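Local coordinates for structure-specific endonuclease subunit SLX1 (Candida glabrata, PDB 4XLG), which probably acts as the catalytic subunit of the SLX1-SLX4 endonuclease, nicking duplex parts of branched DNA close to junctions with single-stranded DNA during repair and recombination, at residues Y14-I19 with R35-H40; T129-N134 with S162-A167. The protein carries 1 engineered substitution. All coordinates share one frame; numbering follows the deposited sequence.

Interactions 1 and 2 both reach the mixed sheet of the nuclease core but lie at different places on it. Interaction 1 comes first along the chain and joins strand 12-18 to helix 33-41, within the GIY-YIG catalytic domain. Interaction 2 follows and pairs strand 129-132 with strand 160-168, an outermost strand of this sheet within the chain. Strand 60-67 lies between strands 12-18 and 129-132. The two contact centres are about 15 Å apart and their nearest atoms about 6 Å, so they do not touch. Long helix 176-213 contacts side chains of both. The later strands thus extend the sheet that carries the GIY-YIG core.

Interaction 1 (Y14-I19 with R35-H40); sequences YLLQSI and RRLRQH
Strand 14-18 and helix 35-40 run in broadly the same direction, at 34° with their axes 11.6 Å apart, and the CA atoms of Leu16 and Leu37 come nearest each other. Side chains alone bridge the gap. Tyr14, with CG between its backbone N and carbonyl carbon (chi1 54°), meets the helix with its hydroxyl. The Tyr14 and His40 rings meet tip to tip, rim against rim, with a short hydrogen bond of 2.6 Å between Tyr14 OH and His40 NE2. Arg36 grips the same oxygen: its NH2 donates to Tyr14 OH at 2.9 Å, and that oxygen lies in the guanidinium plane. Arg36 CG, anti to the backbone N (chi1 177°), lies 3.2 Å from Tyr14 OH, and the bends at chi2 and chi3 fold the chain round the phenol oxygen, with NH2 coming back to it. Arg36 NH2 also donates to Ser29 O, which further steadies the guanidinium. Two residues on, at Leu16, the interface turns apolar. Leu16 CD1 sits over a face of the His40 ring in a CH-pi contact, 4.0 Å from its centroid, and Leu16 CD2 packs on Leu37 CD1. Tyr26 adds an edge-to-face partner to His40. Tyr14 stands where the GIY element has its tyrosine, with Tyr26 and Gly28 in the YIG element on the adjoining strand; the Tyr-Arg-His cluster is consistent with the active-site surface of a GIY-YIG nuclease.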
# COMPACT_ATOMS: atom_id res chain seq x y z
N TYR B 14 9.81 5.35 3.96
CA TYR B 14 11.14 5.56 3.39
C TYR B 14 12.23 5.23 4.36
O TYR B 14 12.06 5.27 5.59
CB TYR B 14 11.32 7.02 2.91
CG TYR B 14 11.03 8.07 4.02
CD1 TYR B 14 12.04 8.51 4.90
CD2 TYR B 14 9.71 8.60 4.18
CE1 TYR B 14 11.77 9.46 5.89
CE2 TYR B 14 9.44 9.59 5.16
CZ TYR B 14 10.51 9.99 6.01
OH TYR B 14 10.25 10.91 6.98
N LEU B 15 13.37 4.87 3.77
CA LEU B 15 14.60 4.66 4.55
C LEU B 15 15.64 5.70 4.12
O LEU B 15 15.92 5.84 2.91
CB LEU B 15 15.13 3.24 4.30
CG LEU B 15 16.50 2.93 4.95
CD1 LEU B 15 16.41 2.98 6.50
CD2 LEU B 15 17.03 1.56 4.44
N LEU B 16 16.15 6.45 5.09
CA LEU B 16 17.21 7.44 4.83
C LEU B 16 18.50 6.86 5.36
O LEU B 16 18.50 6.16 6.36
CB LEU B 16 16.97 8.77 5.56
CG LEU B 16 15.58 9.42 5.39
CD1 LEU B 16 15.61 10.78 6.23
CD2 LEU B 16 15.29 9.62 3.86
N GLN B 17 19.59 7.18 4.67
CA GLN B 17 20.92 6.87 5.15
C GLN B 17 21.72 8.16 5.10
O GLN B 17 21.79 8.79 4.06
CB GLN B 17 21.56 5.81 4.26
CG GLN B 17 23.01 5.42 4.76
CD GLN B 17 23.64 4.32 3.88
OE1 GLN B 17 23.12 3.98 2.81
NE2 GLN B 17 24.75 3.78 4.34
N SER B 18 22.32 8.55 6.22
CA SER B 18 23.11 9.79 6.20
C SER B 18 24.23 9.70 5.16
O SER B 18 24.94 8.66 5.04
CB SER B 18 23.68 10.06 7.61
OG SER B 18 24.62 11.14 7.55
N ILE B 19 24.44 10.78 4.40
CA ILE B 19 25.53 10.70 3.41
C ILE B 19 26.91 10.67 4.06
O ILE B 19 27.76 9.86 3.70
CB ILE B 19 25.38 11.88 2.38
CG1 ILE B 19 24.08 11.60 1.62
CG2 ILE B 19 26.59 11.96 1.40
CD1 ILE B 19 23.53 12.92 0.90
N ARG B 35 9.01 16.89 -0.37
CA ARG B 35 8.87 17.88 0.68
C ARG B 35 9.47 17.34 2.01
O ARG B 35 10.19 18.06 2.74
CB ARG B 35 7.39 18.20 0.86
CG ARG B 35 7.15 19.28 1.91
CD ARG B 35 5.67 19.72 1.83
NE ARG B 35 5.59 20.86 2.73
CZ ARG B 35 5.37 20.72 4.03
NH1 ARG B 35 5.36 21.79 4.83
NH2 ARG B 35 5.12 19.50 4.50
N ARG B 36 9.20 16.06 2.25
CA ARG B 36 9.69 15.45 3.52
C ARG B 36 11.21 15.42 3.55
O ARG B 36 11.83 15.73 4.58
CB ARG B 36 9.16 14.05 3.68
CG ARG B 36 9.69 13.30 4.96
CD ARG B 36 9.35 14.05 6.25
NE ARG B 36 7.89 14.17 6.39
CZ ARG B 36 7.11 13.17 6.75
NH1 ARG B 36 5.78 13.37 6.77
NH2 ARG B 36 7.60 12.00 7.16
N LEU B 37 11.82 15.01 2.44
CA LEU B 37 13.28 15.01 2.43
C LEU B 37 13.85 16.42 2.59
O LEU B 37 14.84 16.61 3.31
CB LEU B 37 13.76 14.32 1.13
CG LEU B 37 15.27 14.08 1.00
CD1 LEU B 37 15.81 13.26 2.21
CD2 LEU B 37 15.44 13.31 -0.35
N ARG B 38 13.23 17.46 2.00
CA ARG B 38 13.70 18.82 2.30
C ARG B 38 13.60 19.19 3.77
O ARG B 38 14.45 19.93 4.28
CB ARG B 38 12.90 19.96 1.54
CG ARG B 38 13.04 19.98 0.04
CD ARG B 38 12.53 21.40 -0.52
NE ARG B 38 11.14 21.67 -0.13
CZ ARG B 38 10.11 21.20 -0.83
NH1 ARG B 38 10.35 20.48 -1.93
NH2 ARG B 38 8.87 21.45 -0.45
N GLN B 39 12.52 18.76 4.42
CA GLN B 39 12.33 19.05 5.87
C GLN B 39 13.43 18.33 6.68
O GLN B 39 14.01 18.90 7.61
CB GLN B 39 10.97 18.59 6.34
CG GLN B 39 9.84 19.56 5.82
CD GLN B 39 8.48 19.01 6.22
OE1 GLN B 39 8.13 17.88 5.88
NE2 GLN B 39 7.76 19.77 7.02
N HIS B 40 13.71 17.10 6.32
CA HIS B 40 14.79 16.38 7.05
C HIS B 40 16.16 17.02 6.82
O HIS B 40 17.03 17.04 7.73
CB HIS B 40 14.88 14.88 6.63
CG HIS B 40 13.78 14.03 7.19
ND1 HIS B 40 13.53 13.93 8.55
CD2 HIS B 40 12.94 13.17 6.59
CE1 HIS B 40 12.54 13.08 8.75
NE2 HIS B 40 12.19 12.57 7.58

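Interaction 2 (T129-N134 with S162-A167); sequences TLHFFN and SLSQDA
Strands 129-132 and 162-164 lie side by side as a parallel pair, with His131 beside Ser162 and Phe132 beside Leu163 and the CA atoms of His131 and Ser162 4.7 Å apart. Three backbone hydrogen bonds lace them: Ser162 N to Leu130 O, Phe132 N to Ser162 O and Ser164 N to Phe132 O. The His131 ring adds a side-chain clamp. With CG anti to the backbone N (chi1 -180°), the ring is carried beside strand 162-164, where both its nitrogens meet serine hydroxyls: His131 ND1 bonds Ser162 OG at 2.9 Å, while His131 NE2 bonds Ser164 OG at 2.8 Å. Both hydroxyls approach at the ring edge, near its plane, and together they fix the rotation of the imidazole. His131 CD2 in turn stands over one face of the Phe133 ring, 3.4 Å above its plane and displaced toward the rim. On the sheet face that carries Phe132 and Leu163, Leu163 CD1 packs against Phe132 CB at 3.7 Å. Past the ladder, a type II turn from Ser164 to Ala167 brings Ala167 CB to 3.5 Å from Phe133 O. Strand 60-67 flanks strand 129-132 on the side away from 162-164; helix 176-213 covers His131 and Phe133, and helix 135-143, N-capped by Asn134, packs on Phe132 and Leu163. The Asn134 amide also reaches Glu61 of strand 60-67.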
# COMPACT_ATOMS: atom_id res chain seq x y z
N THR B 129 4.94 -1.61 -3.60
CA THR B 129 6.10 -1.46 -4.47
C THR B 129 7.30 -1.06 -3.63
O THR B 129 7.22 -0.07 -2.88
CB THR B 129 5.85 -0.40 -5.57
OG1 THR B 129 4.83 -0.90 -6.46
CG2 THR B 129 7.16 -0.09 -6.40
N LEU B 130 8.40 -1.81 -3.77
CA LEU B 130 9.66 -1.46 -3.10
C LEU B 130 10.56 -0.78 -4.17
O LEU B 130 10.94 -1.41 -5.15
CB LEU B 130 10.33 -2.73 -2.54
CG LEU B 130 11.81 -2.59 -2.15
CD1 LEU B 130 11.97 -1.51 -1.06
CD2 LEU B 130 12.27 -3.99 -1.70
N HIS B 131 10.89 0.49 -3.95
CA HIS B 131 11.66 1.24 -4.95
C HIS B 131 13.01 1.66 -4.36
O HIS B 131 13.03 2.28 -3.28
CB HIS B 131 10.93 2.54 -5.35
CG HIS B 131 11.71 3.32 -6.38
ND1 HIS B 131 11.66 3.03 -7.73
CD2 HIS B 131 12.64 4.31 -6.24
CE1 HIS B 131 12.50 3.81 -8.38
NE2 HIS B 131 13.09 4.61 -7.50
N PHE B 132 14.10 1.36 -5.08
CA PHE B 132 15.45 1.82 -4.67
C PHE B 132 15.94 3.02 -5.46
O PHE B 132 15.80 3.06 -6.69
CB PHE B 132 16.48 0.67 -4.85
CG PHE B 132 16.22 -0.45 -3.91
CD1 PHE B 132 16.69 -0.35 -2.59
CD2 PHE B 132 15.48 -1.56 -4.29
CE1 PHE B 132 16.45 -1.38 -1.65
CE2 PHE B 132 15.25 -2.64 -3.38
CZ PHE B 132 15.72 -2.54 -2.04
N PHE B 133 16.50 3.99 -4.76
CA PHE B 133 17.11 5.15 -5.40
C PHE B 133 18.61 4.99 -5.48
O PHE B 133 19.33 5.82 -6.08
CB PHE B 133 16.82 6.40 -4.60
CG PHE B 133 15.35 6.70 -4.48
CD1 PHE B 133 14.66 7.25 -5.60
CD2 PHE B 133 14.66 6.45 -3.28
CE1 PHE B 133 13.29 7.56 -5.50
CE2 PHE B 133 13.27 6.76 -3.16
CZ PHE B 133 12.59 7.32 -4.27
N ASN B 134 19.08 3.93 -4.83
CA ASN B 134 20.53 3.66 -4.81
C ASN B 134 20.74 2.21 -5.18
O ASN B 134 20.15 1.31 -4.55
CB ASN B 134 21.15 3.96 -3.42
CG ASN B 134 22.69 3.79 -3.41
OD1 ASN B 134 23.18 2.66 -3.52
ND2 ASN B 134 23.43 4.91 -3.32
N SER B 162 11.52 -1.98 -7.90
CA SER B 162 11.99 -1.14 -8.99
C SER B 162 13.25 -0.40 -8.56
O SER B 162 13.55 -0.31 -7.36
CB SER B 162 10.90 -0.16 -9.46
OG SER B 162 10.36 0.57 -8.37
N LEU B 163 13.97 0.10 -9.56
CA LEU B 163 15.25 0.79 -9.32
C LEU B 163 15.28 2.02 -10.22
O LEU B 163 14.98 1.91 -11.43
CB LEU B 163 16.45 -0.14 -9.64
CG LEU B 163 17.84 0.53 -9.59
CD1 LEU B 163 18.23 0.83 -8.15
CD2 LEU B 163 18.90 -0.42 -10.27
N SER B 164 15.61 3.16 -9.64
CA SER B 164 15.63 4.40 -10.42
C SER B 164 16.53 4.31 -11.63
O SER B 164 17.63 3.79 -11.54
CB SER B 164 16.11 5.57 -9.56
OG SER B 164 15.07 6.08 -8.76
N GLN B 165 16.07 4.84 -12.75
CA GLN B 165 16.99 5.10 -13.84
C GLN B 165 18.03 6.09 -13.27
O GLN B 165 17.66 7.05 -12.58
CB GLN B 165 16.25 5.70 -15.03
CG GLN B 165 17.16 6.05 -16.18
CD GLN B 165 16.37 6.14 -17.47
OE1 GLN B 165 15.35 6.83 -17.53
NE2 GLN B 165 16.79 5.39 -18.48
N ASP B 166 19.30 5.86 -13.56
CA ASP B 166 20.37 6.73 -13.03
C ASP B 166 20.46 6.72 -11.50
O ASP B 166 20.90 7.69 -10.89
CB ASP B 166 20.20 8.18 -13.51
CG ASP B 166 20.16 8.29 -15.02
OD1 ASP B 166 20.91 7.57 -15.72
OD2 ASP B 166 19.34 9.12 -15.48
N ALA B 167 20.04 5.63 -10.87
CA ALA B 167 20.25 5.42 -9.42
C ALA B 167 21.71 5.67 -9.06
O ALA B 167 22.64 5.34 -9.84
CB ALA B 167 19.87 3.98 -9.01